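Local atomic coordinates of RNA-directed RNA polymerase (Infectious pancreatic necrosis virus, PDB entry 3ZED), a protein that catalyses the RNA-templated synthesis of RNA from ribonucleoside triphosphates for a double-stranded RNA birnavirus and binds the viral capsid protein VP3. Residues D28-P32 with R151-A155; S222-N226 with K235-P239; K256-T260 with Y326-L330; E307-Q311 with A585-K591. All blocks are in the same frame, centred on the assembly; numbering follows the deposited sequence.

Contact 1 (D28-P32 with R151-A155)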
# COMPACT_ATOMS: atom_id res chain seq x y z
N ASP B 28 -38.85 -16.30 -2.07
CA ASP B 28 -38.50 -14.94 -1.69
C ASP B 28 -38.01 -15.00 -0.24
O ASP B 28 -37.56 -13.99 0.31
CB ASP B 28 -39.67 -13.96 -1.91
CG ASP B 28 -40.90 -14.21 -1.06
OD1 ASP B 28 -41.54 -15.27 -1.24
OD2 ASP B 28 -41.25 -13.32 -0.25
N VAL B 29 -38.10 -16.21 0.37
CA VAL B 29 -37.56 -16.49 1.71
C VAL B 29 -36.09 -16.93 1.54
O VAL B 29 -35.23 -16.47 2.31
CB VAL B 29 -38.41 -17.48 2.53
CG1 VAL B 29 -38.09 -17.36 4.02
CG2 VAL B 29 -39.90 -17.27 2.29
N LEU B 30 -35.79 -17.78 0.52
CA LEU B 30 -34.41 -18.20 0.23
C LEU B 30 -33.55 -16.98 -0.08
O LEU B 30 -32.45 -16.84 0.48
CB LEU B 30 -34.35 -19.20 -0.95
CG LEU B 30 -32.94 -19.47 -1.56
CD1 LEU B 30 -32.07 -20.31 -0.63
CD2 LEU B 30 -33.04 -20.10 -2.93
N ILE B 31 -34.04 -16.10 -0.96
CA ILE B 31 -33.30 -14.91 -1.36
C ILE B 31 -33.50 -13.79 -0.35
O ILE B 31 -34.63 -13.32 -0.18
CB ILE B 31 -33.67 -14.45 -2.80
CG1 ILE B 31 -33.72 -15.61 -3.83
CG2 ILE B 31 -32.81 -13.28 -3.27
CD1 ILE B 31 -32.42 -16.45 -4.05
N PRO B 32 -32.42 -13.34 0.33
CA PRO B 32 -32.57 -12.20 1.26
C PRO B 32 -32.95 -10.93 0.49
O PRO B 32 -32.68 -10.83 -0.70
CB PRO B 32 -31.17 -12.08 1.89
CG PRO B 32 -30.47 -13.40 1.56
CD PRO B 32 -31.01 -13.78 0.23
N ARG B 151 -25.45 -17.42 2.02
CA ARG B 151 -26.73 -16.76 2.27
C ARG B 151 -26.61 -15.69 3.36
O ARG B 151 -27.18 -14.62 3.20
CB ARG B 151 -27.84 -17.76 2.63
CG ARG B 151 -29.22 -17.20 2.31
CD ARG B 151 -30.32 -18.21 2.51
NE ARG B 151 -30.74 -18.21 3.90
CZ ARG B 151 -31.84 -17.64 4.35
NH1 ARG B 151 -32.69 -17.06 3.51
NH2 ARG B 151 -32.13 -17.68 5.64
N GLU B 152 -25.91 -16.01 4.48
CA GLU B 152 -25.66 -15.08 5.58
C GLU B 152 -24.82 -13.87 5.10
O GLU B 152 -25.13 -12.75 5.48
CB GLU B 152 -24.99 -15.80 6.77
CG GLU B 152 -24.58 -14.90 7.94
CD GLU B 152 -25.60 -14.36 8.93
OE1 GLU B 152 -26.82 -14.38 8.63
OE2 GLU B 152 -25.17 -13.84 9.99
N ALA B 153 -23.81 -14.10 4.23
CA ALA B 153 -23.00 -13.00 3.67
C ALA B 153 -23.87 -12.06 2.80
O ALA B 153 -23.78 -10.85 2.94
CB ALA B 153 -21.82 -13.54 2.87
N ILE B 154 -24.77 -12.64 1.97
CA ILE B 154 -25.69 -11.86 1.13
C ILE B 154 -26.65 -11.05 2.03
O ILE B 154 -26.91 -9.88 1.75
CB ILE B 154 -26.46 -12.79 0.13
CG1 ILE B 154 -25.50 -13.32 -0.98
CG2 ILE B 154 -27.69 -12.07 -0.47
CD1 ILE B 154 -26.03 -14.45 -1.83
N ALA B 155 -27.13 -11.67 3.14
CA ALA B 155 -28.06 -11.05 4.08
C ALA B 155 -27.43 -9.99 5.00
O ALA B 155 -28.14 -9.09 5.41
CB ALA B 155 -28.74 -12.11 4.93
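P32 and R151 account for most of the surface buried where the N-terminal loop 28-32 comes to rest on the last turns of helix 143-156, and the L30 carbonyl accepts the hydrogen bond that crosses the contact. The P32 CA-to-CB bond points toward the helix, and its ring sits over the residues that one helical turn brings together: P32 CG lies 3.7 Å from I154 CG2, P32 CB lies 3.9 Å from A155 CB, and P32 CG is 4.1 Å from R151 CG. A short apolar patch results, made from a proline ring, a branched side chain, a methyl group and the aliphatic stem of an arginine. R151 starts sideways to the loop, but its long side chain runs across to it and donates a nearly straight hydrogen bond from NH1 to the backbone oxygen of L30 (R151 NH1 to L30 O 3.0 Å, 168° at the hydrogen). The same stem passes L30 on its way, with R151 CD 4.2 Å from L30 CD1. V29 and L30 have helical backbone angles, whereas I31 and P32 are extended; this change of direction lays P32 on the helix while the L30 carbonyl meets the guanidinium. Helix 125-137 backs the loop, touching L30, I31 and P32 through T132, I125 and L128, while A153 and I154 also touch helix 580-588 through I584 and A588.

Contact 2 (S222-N226 with K235-P239)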
# COMPACT_ATOMS: atom_id res chain seq x y z
N SER B 222 9.80 16.44 -15.04
CA SER B 222 9.70 16.49 -16.51
C SER B 222 11.03 16.19 -17.22
O SER B 222 11.02 15.76 -18.37
CB SER B 222 9.18 17.84 -16.98
OG SER B 222 10.10 18.89 -16.70
N TRP B 223 12.17 16.44 -16.53
CA TRP B 223 13.50 16.21 -17.09
C TRP B 223 13.85 14.70 -17.14
O TRP B 223 14.88 14.33 -17.71
CB TRP B 223 14.55 16.99 -16.28
CG TRP B 223 14.56 18.46 -16.54
CD1 TRP B 223 13.50 19.32 -16.44
CD2 TRP B 223 15.70 19.27 -16.87
NE1 TRP B 223 13.91 20.61 -16.71
CE2 TRP B 223 15.26 20.61 -16.94
CE3 TRP B 223 17.06 18.99 -17.08
CZ2 TRP B 223 16.13 21.67 -17.27
CZ3 TRP B 223 17.92 20.03 -17.40
CH2 TRP B 223 17.46 21.35 -17.49
N LEU B 224 13.01 13.84 -16.56
CA LEU B 224 13.19 12.39 -16.57
C LEU B 224 12.56 11.78 -17.85
O LEU B 224 12.67 10.57 -18.09
CB LEU B 224 12.61 11.77 -15.28
CG LEU B 224 13.59 11.55 -14.11
CD1 LEU B 224 14.18 12.88 -13.59
CD2 LEU B 224 12.92 10.78 -12.98
N ILE B 225 11.93 12.64 -18.69
CA ILE B 225 11.34 12.25 -19.96
C ILE B 225 12.36 12.53 -21.04
O ILE B 225 12.79 13.67 -21.23
CB ILE B 225 9.97 12.92 -20.29
CG1 ILE B 225 8.89 12.61 -19.24
CG2 ILE B 225 9.49 12.49 -21.70
CD1 ILE B 225 7.86 13.68 -19.15
N ASN B 226 12.73 11.49 -21.74
CA ASN B 226 13.65 11.58 -22.85
C ASN B 226 12.86 11.26 -24.11
O ASN B 226 12.68 10.08 -24.43
CB ASN B 226 14.84 10.63 -22.60
CG ASN B 226 15.84 10.47 -23.74
OD1 ASN B 226 15.89 11.25 -24.72
ND2 ASN B 226 16.69 9.46 -23.60
N LYS B 235 12.69 7.20 -23.75
CA LYS B 235 12.42 6.58 -22.45
C LYS B 235 11.99 7.59 -21.39
O LYS B 235 12.49 8.71 -21.33
CB LYS B 235 13.67 5.85 -21.93
CG LYS B 235 13.34 4.77 -20.90
CD LYS B 235 14.57 4.22 -20.21
CE LYS B 235 14.19 3.20 -19.18
NZ LYS B 235 15.39 2.70 -18.45
N SER B 236 11.09 7.15 -20.51
CA SER B 236 10.64 7.90 -19.34
C SER B 236 11.14 7.15 -18.13
O SER B 236 10.92 5.95 -18.04
CB SER B 236 9.12 8.05 -19.30
OG SER B 236 8.70 8.79 -18.17
N TYR B 237 11.88 7.84 -17.24
CA TYR B 237 12.43 7.28 -16.00
C TYR B 237 11.49 7.57 -14.80
O TYR B 237 11.82 7.22 -13.67
CB TYR B 237 13.83 7.84 -15.72
CG TYR B 237 14.86 7.39 -16.73
CD1 TYR B 237 15.57 6.20 -16.56
CD2 TYR B 237 15.12 8.15 -17.87
CE1 TYR B 237 16.52 5.79 -17.49
CE2 TYR B 237 16.04 7.72 -18.83
CZ TYR B 237 16.76 6.55 -18.62
OH TYR B 237 17.69 6.16 -19.54
N LEU B 238 10.34 8.21 -15.07
CA LEU B 238 9.32 8.51 -14.05
C LEU B 238 8.62 7.24 -13.64
O LEU B 238 8.55 6.31 -14.46
CB LEU B 238 8.27 9.51 -14.58
CG LEU B 238 8.71 10.95 -14.84
CD1 LEU B 238 7.68 11.67 -15.68
CD2 LEU B 238 8.95 11.71 -13.53
N PRO B 239 8.04 7.15 -12.41
CA PRO B 239 7.31 5.93 -12.04
C PRO B 239 6.02 5.75 -12.84
O PRO B 239 5.45 6.72 -13.33
CB PRO B 239 6.99 6.15 -10.55
CG PRO B 239 7.89 7.26 -10.10
CD PRO B 239 8.04 8.14 -11.30
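This is the antiparallel pairing of a small two-stranded beta hairpin, strands 225-226 and 235-236 joined by an eight-residue loop, at the surface of the polymerase where VP3 is bound. N226 and K235 form a hydrogen-bonded pair, with bonds running both ways: N226 N to K235 O is 2.8 Å and K235 N to N226 O is 3.0 Å. Next to it, I225 and S236 are a non-hydrogen-bonded pair. The pairing persists beyond the strands, since Y237 N donates to L224 O at 3.0 Å, and S236 CA makes a CA-H...O contact with that same L224 O at 3.6 Å. L224 ends a 3-10 segment that begins before S222, and strand 225-226 follows at once. Apolar side chains seal the end of the hairpin nearest this turn. L224 CG is 4.1 Å from Y237 CB, L224 CB is 4.0 Å from L238 CG, and I225 CG1 is 3.9 Å from L238 CD1. The K235 side chain, fully extended, leads away from the partner strand. On the exposed side the Y237 ring stacks with an aromatic side chain of VP3, and W223 and N226 also pack against that chain. Inward, I225 and L238 rest on L264 of helix 260-278, and L224 and P239 on M334 of helix 326-340.

Contact 3 (K256-T260 with Y326-L330)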
# COMPACT_ATOMS: atom_id res chain seq x y z
N LYS B 256 -5.62 11.08 -13.82
CA LYS B 256 -4.19 11.33 -13.97
C LYS B 256 -3.83 11.44 -15.46
O LYS B 256 -3.00 12.28 -15.82
CB LYS B 256 -3.36 10.24 -13.26
CG LYS B 256 -3.28 10.47 -11.75
CD LYS B 256 -2.32 9.50 -11.08
CE LYS B 256 -2.06 9.82 -9.63
NZ LYS B 256 -3.25 9.62 -8.77
N GLY B 257 -4.50 10.65 -16.31
CA GLY B 257 -4.34 10.71 -17.77
C GLY B 257 -4.76 12.06 -18.34
O GLY B 257 -4.12 12.57 -19.26
N ASP B 258 -5.81 12.66 -17.75
CA ASP B 258 -6.35 13.97 -18.12
C ASP B 258 -5.41 15.12 -17.76
O ASP B 258 -5.49 16.20 -18.38
CB ASP B 258 -7.69 14.22 -17.38
CG ASP B 258 -8.89 13.35 -17.76
OD1 ASP B 258 -8.89 12.78 -18.87
OD2 ASP B 258 -9.84 13.25 -16.94
N THR B 259 -4.57 14.94 -16.71
CA THR B 259 -3.74 16.00 -16.13
C THR B 259 -2.21 15.75 -16.14
O THR B 259 -1.49 16.37 -15.33
CB THR B 259 -4.20 16.23 -14.69
OG1 THR B 259 -4.11 14.98 -13.99
CG2 THR B 259 -5.62 16.77 -14.60
N THR B 260 -1.69 14.89 -17.06
CA THR B 260 -0.26 14.57 -17.16
C THR B 260 0.62 15.84 -17.23
O THR B 260 1.53 15.97 -16.42
CB THR B 260 0.01 13.66 -18.36
OG1 THR B 260 -0.81 12.50 -18.22
CG2 THR B 260 1.48 13.25 -18.46
N TYR B 326 -1.79 14.43 -7.65
CA TYR B 326 -0.90 13.84 -8.66
C TYR B 326 0.57 14.36 -8.51
O TYR B 326 1.45 13.51 -8.44
CB TYR B 326 -1.46 14.09 -10.08
CG TYR B 326 -0.80 13.34 -11.22
CD1 TYR B 326 0.24 12.43 -10.99
CD2 TYR B 326 -1.26 13.46 -12.53
CE1 TYR B 326 0.82 11.72 -12.04
CE2 TYR B 326 -0.68 12.76 -13.58
CZ TYR B 326 0.37 11.89 -13.33
OH TYR B 326 0.97 11.24 -14.38
N PRO B 327 0.86 15.69 -8.40
CA PRO B 327 2.28 16.11 -8.29
C PRO B 327 2.99 15.57 -7.05
O PRO B 327 4.14 15.15 -7.16
CB PRO B 327 2.19 17.65 -8.25
CG PRO B 327 0.88 17.96 -8.89
CD PRO B 327 -0.03 16.86 -8.45
N THR B 328 2.29 15.52 -5.88
CA THR B 328 2.84 15.00 -4.61
C THR B 328 3.18 13.51 -4.76
O THR B 328 4.29 13.10 -4.39
CB THR B 328 1.87 15.27 -3.45
OG1 THR B 328 1.70 16.67 -3.37
CG2 THR B 328 2.38 14.76 -2.12
N HIS B 329 2.24 12.71 -5.33
CA HIS B 329 2.41 11.27 -5.57
C HIS B 329 3.63 11.01 -6.47
O HIS B 329 4.41 10.10 -6.18
CB HIS B 329 1.14 10.67 -6.20
CG HIS B 329 1.28 9.22 -6.51
ND1 HIS B 329 1.30 8.27 -5.49
CD2 HIS B 329 1.48 8.60 -7.69
CE1 HIS B 329 1.49 7.11 -6.09
NE2 HIS B 329 1.59 7.25 -7.41
N LEU B 330 3.81 11.82 -7.53
CA LEU B 330 4.90 11.71 -8.49
C LEU B 330 6.27 11.95 -7.81
O LEU B 330 7.18 11.14 -7.99
CB LEU B 330 4.65 12.73 -9.63
CG LEU B 330 5.46 12.63 -10.94
CD1 LEU B 330 5.32 11.22 -11.60
CD2 LEU B 330 5.03 13.72 -11.90
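Residues 256-258 have helical phi and psi angles without regular helical bonding, and they lead through T259, at the N-cap position, into helix 260-278; residues 326-330 are the first turn of helix 326-340. The backbones stay well apart, with the nearest CA atoms, those of K256 and Y326, 6.7 Å from each other. Within the loop, T259 N donates to K256 O (3.2 Å), and the side chain of T260 donates from OG1 to the same K256 O (3.3 Å), so K256 O accepts two longish bonds from the residues where the helix starts. Y326 dominates the contact. The aliphatic chain of K256 lies over one face of its ring in a CH-pi contact, K256 CG being 3.8 Å from the ring centroid and only 13° off the normal, while T259 OG1 approaches the ring edge at 3.5 Å from Y326 CD2. No hydrogen bond crosses between the segments. Farther along, K256 CE comes within 4.2 Å of H329 CD2, and the charged end reaches the S246 carbonyl. The T259 hydroxyl bonds to T255 O instead of capping the helix. T259 also packs on Y251 and K254, both part of a predicted GTP site, which places the contact beside that site. Y326 and P327 meet helix 260-278 through A263, L266 and A267, and T328 touches helix 438-452.

Contact 4 (E307-Q311 with A585-K591)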
# COMPACT_ATOMS: atom_id res chain seq x y z
N GLU B 307 -15.84 -1.59 -0.65
CA GLU B 307 -15.57 -2.80 0.13
C GLU B 307 -16.84 -3.55 0.47
O GLU B 307 -17.93 -3.03 0.29
CB GLU B 307 -14.86 -2.42 1.44
CG GLU B 307 -13.38 -2.66 1.35
CD GLU B 307 -12.56 -2.05 2.46
OE1 GLU B 307 -13.15 -1.64 3.49
OE2 GLU B 307 -11.32 -2.01 2.30
N ARG B 308 -16.68 -4.76 1.02
CA ARG B 308 -17.79 -5.57 1.47
C ARG B 308 -17.98 -5.23 2.94
O ARG B 308 -17.34 -5.80 3.83
CB ARG B 308 -17.57 -7.07 1.15
CG ARG B 308 -17.74 -7.31 -0.37
CD ARG B 308 -17.23 -8.62 -0.97
NE ARG B 308 -15.82 -8.53 -1.33
CZ ARG B 308 -15.31 -8.61 -2.55
NH1 ARG B 308 -16.10 -8.81 -3.60
NH2 ARG B 308 -14.02 -8.50 -2.74
N TYR B 309 -18.79 -4.18 3.17
CA TYR B 309 -19.14 -3.66 4.48
C TYR B 309 -20.27 -4.43 5.12
O TYR B 309 -21.07 -5.04 4.42
CB TYR B 309 -19.54 -2.18 4.36
CG TYR B 309 -18.40 -1.28 3.93
CD1 TYR B 309 -17.34 -1.01 4.79
CD2 TYR B 309 -18.40 -0.68 2.68
CE1 TYR B 309 -16.29 -0.19 4.40
CE2 TYR B 309 -17.35 0.16 2.28
CZ TYR B 309 -16.30 0.41 3.16
OH TYR B 309 -15.26 1.23 2.80
N THR B 310 -20.35 -4.37 6.45
CA THR B 310 -21.46 -4.96 7.22
C THR B 310 -22.63 -3.99 7.07
O THR B 310 -22.45 -2.80 7.30
CB THR B 310 -20.98 -5.18 8.67
OG1 THR B 310 -20.13 -6.33 8.67
CG2 THR B 310 -22.09 -5.44 9.62
N GLN B 311 -23.82 -4.50 6.63
CA GLN B 311 -25.03 -3.68 6.46
C GLN B 311 -25.40 -2.92 7.74
O GLN B 311 -25.67 -1.73 7.68
CB GLN B 311 -26.23 -4.55 6.04
CG GLN B 311 -26.15 -5.06 4.60
CD GLN B 311 -27.28 -6.00 4.32
OE1 GLN B 311 -28.34 -5.95 4.93
NE2 GLN B 311 -27.09 -6.89 3.38
N ALA B 585 -17.29 -14.03 1.12
CA ALA B 585 -17.68 -12.62 0.89
C ALA B 585 -17.61 -12.27 -0.60
O ALA B 585 -18.53 -11.64 -1.12
CB ALA B 585 -16.79 -11.69 1.70
N SER B 586 -16.55 -12.71 -1.27
CA SER B 586 -16.32 -12.47 -2.70
C SER B 586 -17.35 -13.24 -3.58
O SER B 586 -17.82 -12.68 -4.58
CB SER B 586 -14.89 -12.83 -3.07
OG SER B 586 -14.61 -12.41 -4.39
N ALA B 587 -17.75 -14.46 -3.17
CA ALA B 587 -18.79 -15.24 -3.86
C ALA B 587 -20.15 -14.59 -3.69
O ALA B 587 -20.93 -14.56 -4.65
CB ALA B 587 -18.84 -16.67 -3.32
N ALA B 588 -20.45 -14.06 -2.49
CA ALA B 588 -21.73 -13.40 -2.18
C ALA B 588 -21.84 -12.04 -2.89
O ALA B 588 -22.89 -11.74 -3.48
CB ALA B 588 -21.88 -13.22 -0.68
N TYR B 589 -20.78 -11.21 -2.83
CA TYR B 589 -20.75 -9.88 -3.42
C TYR B 589 -19.57 -9.72 -4.38
O TYR B 589 -18.57 -9.11 -4.01
CB TYR B 589 -20.71 -8.80 -2.33
CG TYR B 589 -22.07 -8.59 -1.71
CD1 TYR B 589 -23.00 -7.75 -2.30
CD2 TYR B 589 -22.44 -9.27 -0.55
CE1 TYR B 589 -24.27 -7.58 -1.75
CE2 TYR B 589 -23.71 -9.12 -0.01
CZ TYR B 589 -24.62 -8.27 -0.61
OH TYR B 589 -25.88 -8.14 -0.07
N PRO B 590 -19.69 -10.21 -5.64
CA PRO B 590 -18.57 -10.03 -6.59
C PRO B 590 -18.39 -8.58 -6.98
O PRO B 590 -19.38 -7.83 -7.04
CB PRO B 590 -18.97 -10.88 -7.80
CG PRO B 590 -20.46 -11.05 -7.70
CD PRO B 590 -20.82 -10.95 -6.25
N LYS B 591 -17.13 -8.16 -7.20
CA LYS B 591 -16.85 -6.82 -7.74
C LYS B 591 -17.12 -6.94 -9.23
O LYS B 591 -16.77 -7.97 -9.83
CB LYS B 591 -15.40 -6.36 -7.48
CG LYS B 591 -15.02 -6.16 -6.03
CD LYS B 591 -13.63 -5.59 -5.91
CE LYS B 591 -13.20 -5.49 -4.45
NZ LYS B 591 -11.98 -4.66 -4.27
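R308 reaches from strand 299-310 across the end of helix 580-588, its aliphatic portion covering A585 and Y589. R308 CD lies 3.7 Å from Y589 CB, 4.1 Å from A585 CB and 3.3 Å from A585 O. Beyond, R308 NH1 donates a very short hydrogen bond to Y589 O (2.5 Å), the carbonyl of the residue at which the chain leaves helical geometry, so the strand is tied to the place where the helix ends. S586 CA sits over one face of the guanidinium, 3.8 Å from R308 NH1, and the methylene K591 CE comes within 3.6 Å of R308 NH2. The charge has a second partner in E661, a salt bridge to NH2, and E661 also bonds to S586. Thus strand 299-310, in the palm family region, is joined to the end of helix 580-588, in the thumb family region. Strand 157-160 runs antiparallel beside 299-310 and touches R308, Y589 and K591 through Y159, while helix 604-621 packs on S586 and P590.

The four contacts form two spatially separate clusters. Contacts 1 and 4 have centres 13 Å apart and meet directly: I154 O lies 2.7 Å from Y589 OH, a probable hydrogen bond, so the N-terminal loop, helix 143-156, the end of helix 580-588 and strand 299-310 of the mixed sheet are linked in turn. Contacts 2 and 3, 14 Å between centres, share helices 260-278 and 326-340 and meet where L238 and P239 pack on L330, connecting the VP3-binding hairpin to the predicted GTP loop's neighbourhood. The centres of contacts 1 and 2 are 52 Å apart on opposite sides of the chain's centre. Contacts 1, 2 and 3 follow in series; the segments of contacts 3 and 4 alternate.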